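Local structure of UL37 (Suid herpesvirus 1, 4K70) at residues 167-172 with 437-442; 316-321 with 369-374. The protein serves as an inner tegument protein of the virus, thought to help control trafficking of viral particles, and binds metal ions such as calcium. All blocks are in the same frame, centred on the assembly; numbering follows the deposited sequence.

Contact 1 (167-172 with 437-442)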
loop_
_atom_site.group_PDB
_atom_site.type_symbol
_atom_site.label_atom_id
_atom_site.label_comp_id
_atom_site.label_asym_id
_atom_site.label_seq_id
_atom_site.Cartn_x
_atom_site.Cartn_y
_atom_site.Cartn_z
ATOM N N ARG A 167 13.117 14.176 7.887
ATOM C CA ARG A 167 12.606 15.338 8.618
ATOM C C ARG A 167 11.277 15.018 9.312
ATOM O O ARG A 167 10.888 15.695 10.274
ATOM C CB ARG A 167 12.472 16.557 7.709
ATOM C CG ARG A 167 11.310 16.494 6.774
ATOM C CD ARG A 167 11.322 17.650 5.774
ATOM N NE ARG A 167 11.737 18.919 6.370
ATOM C CZ ARG A 167 11.017 19.625 7.232
ATOM N NH1 ARG A 167 9.831 19.178 7.620
ATOM N NH2 ARG A 167 11.485 20.775 7.713
ATOM N N PHE A 168 10.601 13.970 8.845
ATOM C CA PHE A 168 9.360 13.521 9.493
ATOM C C PHE A 168 9.574 12.300 10.369
ATOM O O PHE A 168 8.614 11.625 10.736
ATOM C CB PHE A 168 8.290 13.224 8.445
ATOM C CG PHE A 168 7.854 14.434 7.682
ATOM C CD1 PHE A 168 7.705 15.653 8.330
ATOM C CD2 PHE A 168 7.626 14.365 6.315
ATOM C CE1 PHE A 168 7.312 16.788 7.634
ATOM C CE2 PHE A 168 7.225 15.491 5.610
ATOM C CZ PHE A 168 7.072 16.709 6.271
ATOM N N ALA A 169 10.831 11.995 10.683
ATOM C CA ALA A 169 11.141 10.840 11.528
ATOM C C ALA A 169 10.429 10.848 12.881
ATOM O O ALA A 169 9.988 9.800 13.350
ATOM C CB ALA A 169 12.657 10.682 11.718
ATOM N N THR A 170 10.312 12.009 13.520
ATOM C CA THR A 170 9.637 12.052 14.821
ATOM C C THR A 170 8.125 11.808 14.707
ATOM O O THR A 170 7.480 11.505 15.709
ATOM C CB THR A 170 9.901 13.360 15.601
ATOM O OG1 THR A 170 9.473 14.490 14.828
ATOM C CG2 THR A 170 11.403 13.481 15.945
ATOM N N LEU A 171 7.574 11.898 13.492
ATOM C CA LEU A 171 6.144 11.603 13.284
ATOM C C LEU A 171 5.842 10.188 12.830
ATOM O O LEU A 171 4.675 9.785 12.808
ATOM C CB LEU A 171 5.529 12.533 12.235
ATOM C CG LEU A 171 5.766 14.022 12.372
ATOM C CD1 LEU A 171 5.095 14.725 11.199
ATOM C CD2 LEU A 171 5.250 14.526 13.718
ATOM N N TYR A 172 6.877 9.444 12.457
ATOM C CA TYR A 172 6.714 8.169 11.759
ATOM C C TYR A 172 5.902 7.109 12.509
ATOM O O TYR A 172 5.003 6.499 11.942
ATOM C CB TYR A 172 8.085 7.598 11.379
ATOM C CG TYR A 172 8.013 6.304 10.619
ATOM C CD1 TYR A 172 7.663 6.290 9.280
ATOM C CD2 TYR A 172 8.290 5.099 11.239
ATOM C CE1 TYR A 172 7.588 5.102 8.571
ATOM C CE2 TYR A 172 8.207 3.903 10.549
ATOM C CZ TYR A 172 7.862 3.916 9.209
ATOM O OH TYR A 172 7.795 2.737 8.501
ATOM N N THR A 437 12.356 1.891 9.535
ATOM C CA THR A 437 12.083 1.769 10.965
ATOM C C THR A 437 13.159 2.428 11.818
ATOM O O THR A 437 13.012 2.555 13.036
ATOM C CB THR A 437 11.952 0.304 11.394
ATOM O OG1 THR A 437 13.055 -0.442 10.868
ATOM C CG2 THR A 437 10.648 -0.303 10.882
ATOM N N GLU A 438 14.253 2.834 11.190
ATOM C CA GLU A 438 15.262 3.591 11.919
ATOM C C GLU A 438 14.660 4.905 12.447
ATOM O O GLU A 438 15.189 5.499 13.381
ATOM C CB GLU A 438 16.490 3.849 11.046
ATOM C CG GLU A 438 16.217 4.630 9.758
ATOM C CD GLU A 438 15.835 3.741 8.581
ATOM O OE1 GLU A 438 15.497 2.551 8.798
ATOM O OE2 GLU A 438 15.877 4.235 7.428
ATOM N N HIS A 439 13.546 5.341 11.857
ATOM C CA HIS A 439 12.847 6.546 12.314
ATOM C C HIS A 439 12.324 6.369 13.731
ATOM O O HIS A 439 12.188 7.335 14.480
ATOM C CB HIS A 439 11.645 6.857 11.416
ATOM C CG HIS A 439 12.017 7.383 10.062
ATOM N ND1 HIS A 439 13.294 7.768 9.734
ATOM C CD2 HIS A 439 11.259 7.603 8.960
ATOM C CE1 HIS A 439 13.317 8.199 8.484
ATOM N NE2 HIS A 439 12.091 8.109 7.993
ATOM N N VAL A 440 11.979 5.138 14.079
ATOM C CA VAL A 440 11.422 4.876 15.392
ATOM C C VAL A 440 12.496 5.207 16.416
ATOM O O VAL A 440 12.241 5.909 17.382
ATOM C CB VAL A 440 10.942 3.417 15.520
ATOM C CG1 VAL A 440 10.358 3.161 16.903
ATOM C CG2 VAL A 440 9.908 3.107 14.437
ATOM N N GLY A 441 13.714 4.733 16.166
ATOM C CA GLY A 441 14.850 5.050 17.011
ATOM C C GLY A 441 15.157 6.532 17.077
ATOM O O GLY A 441 15.404 7.064 18.155
ATOM N N ALA A 442 15.150 7.200 15.924
ATOM C CA ALA A 442 15.350 8.650 15.875
ATOM C C ALA A 442 14.304 9.411 16.702
ATOM O O ALA A 442 14.614 10.415 17.360
ATOM C CB ALA A 442 15.320 9.133 14.431
#
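H439, on the first turn of helix 438-458, packs between two residues of the 167-172 loop, and the close part of the contact is built around its ring. The imidazole has CG anti to its carbonyl carbon (chi1 -72°), which lays one face against the methyl of A169: A169 CB stands 3.9 Å from the centroid of the H439 ring, over the face, a CH-pi contact. The ring's edge meets Y172. Y172 CG lies anti to the backbone N (chi1 -178°), so the phenol crosses the histidine at about a right angle and the two rings form a T-shaped (edge-to-face) pair, the histidine edge directed at the tyrosine face, with centroids 5.3 Å apart and planes at 79°. H439 CD2 is the leading atom, 3.8 Å from Y172 CD1, while the methylenes Y172 CB and H439 CB abut at 3.6 Å. No hydrogen bond spans the two segments; the polar ends of the rings are satisfied outside them, H439 NE2 by V164 O and Y172 OH by P390 O. This is packing of a loop against a helix in a fold of helices and long loops without strands, in which the connection between helices 156-159 and 175-188 meets the start of a helix some 265 residues further on. The W481 ring of helix 464-481 also meets the Y172 ring, at a shallow tilt, and touches V440 and T437.

Away from the histidine the fit slackens. V440 CG2 reaches the edge of the tyrosine ring at Y172 CD2, 4.1 Å away, and the methyls A169 CB and A442 CB approach to 4.1 Å where A442 is partly exposed to solvent. Next to it, G441 is exposed and has nothing of the loop near it.

Contact 2 (316-321 with 369-374); sequences TQVDAT and RAVGCT
No hydrogen bond crosses between the 316-321 loop and the 369-374 segment of helix 366-385; the contact is chiefly apolar and centres on one methyl, V371 CG2. V371 CG1 is anti to the backbone N (chi1 178°), which puts CG2 anti to the carbonyl carbon. There A320 CB meets V371 CG2 at 3.7 Å, and V318 CG2, from a side chain crossing at about a right angle, lies 3.8 Å from V371 CG2. A320 CB also packs against A370 CB, at 4.1 Å. The amide end of Q317 slides past the valine in the opposite direction, bringing NE2 to 3.8 Å from V371 CG2.

A bend at chi2 (54°) folds the Q317 chain back, and its NE2 donates to V318 O at 2.9 Å, on a lone pair in the carbonyl plane, which holds the amide beside V371. In the helix, T374 OG1 bonds to A370 O almost along the C=O axis, sharing that acceptor with T374 N.

D319 OD1 takes two donors from T321: the hydroxyl OG1 on its syn lone pair at 2.7 Å, and the backbone N from above the carboxylate plane. The latter bond closes an Asx turn at the entry to helix 321-329, with A320 at the N-cap position.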
loop_
_atom_site.group_PDB
_atom_site.type_symbol
_atom_site.label_atom_id
_atom_site.label_comp_id
_atom_site.label_asym_id
_atom_site.label_seq_id
_atom_site.Cartn_x
_atom_site.Cartn_y
_atom_site.Cartn_z
ATOM N N THR A 316 -0.381 -26.452 -27.090
ATOM C CA THR A 316 0.468 -25.284 -27.275
ATOM C C THR A 316 1.335 -25.012 -26.059
ATOM O O THR A 316 0.867 -25.070 -24.921
ATOM C CB THR A 316 -0.417 -24.055 -27.559
ATOM O OG1 THR A 316 -0.995 -24.200 -28.862
ATOM C CG2 THR A 316 0.372 -22.751 -27.483
ATOM N N GLN A 317 2.600 -24.716 -26.313
ATOM C CA GLN A 317 3.527 -24.311 -25.268
ATOM C C GLN A 317 4.002 -22.875 -25.526
ATOM O O GLN A 317 4.813 -22.632 -26.418
ATOM C CB GLN A 317 4.722 -25.267 -25.209
ATOM C CG GLN A 317 5.678 -24.963 -24.071
ATOM C CD GLN A 317 4.972 -24.916 -22.730
ATOM O OE1 GLN A 317 4.494 -25.945 -22.229
ATOM N NE2 GLN A 317 4.860 -23.712 -22.155
ATOM N N VAL A 318 3.470 -21.916 -24.773
ATOM C CA VAL A 318 3.939 -20.546 -24.908
ATOM C C VAL A 318 5.308 -20.426 -24.264
ATOM O O VAL A 318 5.653 -21.171 -23.349
ATOM C CB VAL A 318 2.981 -19.507 -24.267
ATOM C CG1 VAL A 318 1.642 -19.530 -24.955
ATOM C CG2 VAL A 318 2.838 -19.763 -22.775
ATOM N N ASP A 319 6.094 -19.486 -24.755
ATOM C CA ASP A 319 7.428 -19.284 -24.210
ATOM C C ASP A 319 7.428 -18.252 -23.091
ATOM O O ASP A 319 7.373 -17.052 -23.345
ATOM C CB ASP A 319 8.366 -18.857 -25.325
ATOM C CG ASP A 319 9.752 -18.511 -24.825
ATOM O OD1 ASP A 319 10.172 -19.023 -23.757
ATOM O OD2 ASP A 319 10.415 -17.722 -25.525
ATOM N N ALA A 320 7.506 -18.718 -21.851
ATOM C CA ALA A 320 7.566 -17.807 -20.722
ATOM C C ALA A 320 8.957 -17.687 -20.106
ATOM O O ALA A 320 9.114 -17.101 -19.043
ATOM C CB ALA A 320 6.534 -18.209 -19.657
ATOM N N THR A 321 9.972 -18.240 -20.759
ATOM C CA THR A 321 11.330 -18.174 -20.208
ATOM C C THR A 321 11.825 -16.751 -19.979
ATOM O O THR A 321 12.343 -16.435 -18.913
ATOM C CB THR A 321 12.349 -18.944 -21.076
ATOM O OG1 THR A 321 12.363 -18.395 -22.397
ATOM C CG2 THR A 321 11.954 -20.401 -21.151
ATOM N N ARG A 369 6.946 -25.176 -16.359
ATOM C CA ARG A 369 7.438 -24.622 -15.102
ATOM C C ARG A 369 7.607 -23.111 -15.179
ATOM O O ARG A 369 7.257 -22.404 -14.240
ATOM C CB ARG A 369 8.773 -25.256 -14.727
ATOM C CG ARG A 369 8.645 -26.651 -14.136
ATOM C CD ARG A 369 10.023 -27.288 -13.937
ATOM N NE ARG A 369 9.901 -28.520 -13.170
ATOM C CZ ARG A 369 9.992 -29.739 -13.684
ATOM N NH1 ARG A 369 10.275 -29.902 -14.972
ATOM N NH2 ARG A 369 9.852 -30.795 -12.893
ATOM N N ALA A 370 8.136 -22.622 -16.300
ATOM C CA ALA A 370 8.332 -21.179 -16.488
ATOM C C ALA A 370 6.996 -20.424 -16.466
ATOM O O ALA A 370 6.895 -19.324 -15.907
ATOM C CB ALA A 370 9.042 -20.916 -17.785
ATOM N N VAL A 371 5.985 -20.992 -17.118
ATOM C CA VAL A 371 4.639 -20.393 -17.096
ATOM C C VAL A 371 4.048 -20.454 -15.692
ATOM O O VAL A 371 3.473 -19.480 -15.196
ATOM C CB VAL A 371 3.671 -21.116 -18.046
ATOM C CG1 VAL A 371 2.280 -20.491 -17.948
ATOM C CG2 VAL A 371 4.184 -21.088 -19.493
ATOM N N GLY A 372 4.186 -21.608 -15.045
ATOM C CA GLY A 372 3.617 -21.772 -13.718
ATOM C C GLY A 372 4.284 -20.892 -12.679
ATOM O O GLY A 372 3.615 -20.260 -11.860
ATOM N N CYS A 373 5.613 -20.891 -12.677
ATOM C CA CYS A 373 6.366 -20.002 -11.800
ATOM C C CYS A 373 5.955 -18.547 -11.982
ATOM O O CYS A 373 5.697 -17.844 -11.012
ATOM C CB CYS A 373 7.871 -20.153 -12.063
ATOM S SG CYS A 373 8.541 -21.658 -11.289
ATOM N N THR A 374 5.912 -18.088 -13.225
ATOM C CA THR A 374 5.537 -16.707 -13.489
ATOM C C THR A 374 4.128 -16.406 -12.976
ATOM O O THR A 374 3.876 -15.340 -12.396
ATOM C CB THR A 374 5.637 -16.386 -14.996
ATOM O OG1 THR A 374 6.959 -16.681 -15.456
ATOM C CG2 THR A 374 5.333 -14.900 -15.259
#

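Contact 1 and contact 2 lie on opposite sides of the chain's centre, 44 Å apart between centres, with nearest atoms about 28 Å apart. In sequence, contact 2 is nested within the 264 mostly helical residues between the two segments of contact 1. Both set a connecting loop against a helix in this N-terminal half of UL37, but contact 1 relies on aromatic packing and contact 2 on aliphatic methyls. Contact 2 is the closer to metal sites: the Q317 side chain is about 5 Å from a bound sodium ion, whereas in contact 1 the Y172 side chain is about 12 Å from that of D179, a calcium-binding residue whose ion is absent here.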